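Local structure of DegQ (Legionella fallonii, 3PV2) at residues V154-N159 and S171-I176. The protein is an HtrA-family trypsin-fold protease with PDZ domains that forms 12-meric assemblies and probably degrades or chaperones misfolded periplasmic proteins. Residues are numbered along the deposited sequence; the frame is centred on the assembly and turned at random.
Sequences VVAIGN and SATFGI
V154, A156 and G158 each trade two backbone hydrogen bonds with G175, T173 and S171 in turn, pairing the first two strands of a six-stranded antiparallel barrel, one of the two that make up a trypsin fold. The pair illustrates how a regular antiparallel pairing sorts its side chains between two faces. A156 N reaches T173 O at 2.8 Å, and that carbonyl also receives V155 CA at 3.2 Å in a CA-H...O contact. S171 O is shared in the same way, by G158 N at 2.9 Å and by I157 CA at 3.4 Å. On the V155 face, the two methyls of V155 meet different neighbours: CG1, anti to the backbone N (chi1 170°), rests 3.9 Å from A172 CB, and CG2 meets the F174 ring at its edge, 4.0 Å from CD1, the two side chains crossing at about a right angle. On the other face, A156 CB lies 3.5 Å from T173 OG1, a hydroxyl that T173 turns back over its own backbone (chi1 58°) and that hydrogen-bonds to A199 O. Helix 22-28 packs over the V155 face, L25 touching V155, I157 and A172. Beyond V155, F174 turns to other subunits of the assembly: its ring touches F174 of a third subunit and packs edge-to-face with the ring of F153 of a second.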
ATOM      1  N   VAL B 154      36.131  27.778  26.014  1.00 38.77           N
ATOM      2  CA  VAL B 154      35.404  28.729  25.224  1.00 37.45           C
ATOM      3  C   VAL B 154      33.970  28.815  25.636  1.00 36.58           C
ATOM      4  O   VAL B 154      33.402  27.867  26.206  1.00 36.23           O
ATOM      5  CB  VAL B 154      35.467  28.348  23.720  1.00 38.60           C
ATOM      6  CG1 VAL B 154      36.945  28.382  23.208  1.00 38.76           C
ATOM      7  CG2 VAL B 154      34.806  26.986  23.466  1.00 36.60           C
ATOM      8  N   VAL B 155      33.369  29.968  25.341  1.00 36.48           N
ATOM      9  CA  VAL B 155      31.931  30.141  25.491  1.00 36.13           C
ATOM     10  C   VAL B 155      31.297  30.567  24.200  1.00 36.01           C
ATOM     11  O   VAL B 155      31.800  31.421  23.515  1.00 35.72           O
ATOM     12  CB  VAL B 155      31.611  31.138  26.624  1.00 36.96           C
ATOM     13  CG1 VAL B 155      30.094  31.510  26.594  1.00 36.90           C
ATOM     14  CG2 VAL B 155      32.003  30.521  27.946  1.00 34.48           C
ATOM     15  N   ALA B 156      30.214  29.917  23.815  1.00 35.93           N
ATOM     16  CA  ALA B 156      29.447  30.418  22.661  1.00 37.04           C
ATOM     17  C   ALA B 156      28.262  31.215  23.121  1.00 37.63           C
ATOM     18  O   ALA B 156      27.457  30.708  23.855  1.00 37.97           O
ATOM     19  CB  ALA B 156      28.947  29.218  21.741  1.00 35.31           C
ATOM     20  N   ILE B 157      28.105  32.434  22.642  1.00 40.69           N
ATOM     21  CA  ILE B 157      27.053  33.300  23.102  1.00 42.66           C
ATOM     22  C   ILE B 157      26.195  33.763  21.932  1.00 43.99           C
ATOM     23  O   ILE B 157      26.721  34.299  20.928  1.00 42.00           O
ATOM     24  CB  ILE B 157      27.579  34.616  23.685  1.00 44.06           C
ATOM     25  CG1 ILE B 157      28.823  34.398  24.510  1.00 46.90           C
ATOM     26  CG2 ILE B 157      26.467  35.286  24.584  1.00 47.08           C
ATOM     27  CD1 ILE B 157      29.424  35.766  24.956  1.00 46.93           C
ATOM     28  N   GLY B 158      24.877  33.652  22.072  1.00 44.76           N
ATOM     29  CA  GLY B 158      24.004  34.306  21.104  1.00 46.27           C
ATOM     30  C   GLY B 158      22.958  35.123  21.808  1.00 47.59           C
ATOM     31  O   GLY B 158      22.945  35.236  23.030  1.00 45.86           O
ATOM     32  N   ASN B 159      22.061  35.682  21.026  1.00 49.38           N
ATOM     33  CA  ASN B 159      20.956  36.416  21.605  1.00 51.63           C
ATOM     34  C   ASN B 159      19.821  35.971  20.760  1.00 54.01           C
ATOM     35  O   ASN B 159      19.421  36.685  19.829  1.00 53.20           O
ATOM     36  CB  ASN B 159      21.189  37.911  21.539  1.00 50.92           C
ATOM     37  CG  ASN B 159      19.992  38.763  22.075  1.00 55.02           C
ATOM     38  OD1 ASN B 159      18.849  38.306  22.249  1.00 58.58           O
ATOM     39  ND2 ASN B 159      20.276  40.031  22.295  1.00 58.70           N
ATOM     40  N   SER B 171      21.940  33.695  25.500  1.00 53.07           N
ATOM     41  CA  SER B 171      22.086  32.257  25.652  1.00 51.96           C
ATOM     42  C   SER B 171      23.556  31.973  25.552  1.00 48.23           C
ATOM     43  O   SER B 171      24.167  32.371  24.587  1.00 48.60           O
ATOM     44  CB  SER B 171      21.314  31.592  24.517  1.00 52.15           C
ATOM     45  OG  SER B 171      21.220  30.190  24.649  1.00 57.25           O
ATOM     46  N   ALA B 172      24.123  31.273  26.520  1.00 45.01           N
ATOM     47  CA  ALA B 172      25.558  30.925  26.523  1.00 41.65           C
ATOM     48  C   ALA B 172      25.799  29.417  26.757  1.00 39.87           C
ATOM     49  O   ALA B 172      25.144  28.848  27.547  1.00 39.97           O
ATOM     50  CB  ALA B 172      26.290  31.746  27.590  1.00 40.83           C
ATOM     51  N   THR B 173      26.772  28.811  26.083  1.00 37.71           N
ATOM     52  CA  THR B 173      27.166  27.441  26.287  1.00 37.67           C
ATOM     53  C   THR B 173      28.690  27.383  26.419  1.00 35.87           C
ATOM     54  O   THR B 173      29.396  28.253  25.920  1.00 35.88           O
ATOM     55  CB  THR B 173      26.683  26.559  25.114  1.00 38.38           C
ATOM     56  OG1 THR B 173      27.233  27.079  23.888  1.00 37.76           O
ATOM     57  CG2 THR B 173      25.138  26.587  25.025  1.00 38.69           C
ATOM     58  N   PHE B 174      29.141  26.367  27.124  1.00 35.29           N
ATOM     59  CA  PHE B 174      30.495  26.189  27.578  1.00 35.34           C
ATOM     60  C   PHE B 174      31.095  24.899  26.999  1.00 34.97           C
ATOM     61  O   PHE B 174      30.425  23.833  26.885  1.00 35.24           O
ATOM     62  CB  PHE B 174      30.531  26.106  29.097  1.00 35.24           C
ATOM     63  CG  PHE B 174      31.933  25.988  29.675  1.00 35.95           C
ATOM     64  CD1 PHE B 174      32.746  27.124  29.831  1.00 38.41           C
ATOM     65  CD2 PHE B 174      32.408  24.794  30.100  1.00 37.82           C
ATOM     66  CE1 PHE B 174      34.056  27.003  30.342  1.00 38.71           C
ATOM     67  CE2 PHE B 174      33.705  24.653  30.679  1.00 36.71           C
ATOM     68  CZ  PHE B 174      34.524  25.795  30.763  1.00 37.54           C
ATOM     69  N   GLY B 175      32.359  25.006  26.585  1.00 35.08           N
ATOM     70  CA  GLY B 175      33.127  23.813  26.270  1.00 35.28           C
ATOM     71  C   GLY B 175      34.572  24.179  25.977  1.00 35.77           C
ATOM     72  O   GLY B 175      35.085  25.215  26.472  1.00 35.72           O
ATOM     73  N   ILE B 176      35.225  23.278  25.244  1.00 35.18           N
ATOM     74  CA  ILE B 176      36.595  23.487  24.753  1.00 35.48           C
ATOM     75  C   ILE B 176      36.703  23.530  23.240  1.00 36.32           C
ATOM     76  O   ILE B 176      35.775  23.116  22.538  1.00 36.57           O
ATOM     77  CB  ILE B 176      37.526  22.378  25.276  1.00 35.35           C
ATOM     78  CG1 ILE B 176      37.143  21.007  24.799  1.00 33.42           C
ATOM     79  CG2 ILE B 176      37.668  22.418  26.832  1.00 33.16           C
ATOM     80  CD1 ILE B 176      38.322  20.064  24.957  1.00 33.04           C
TER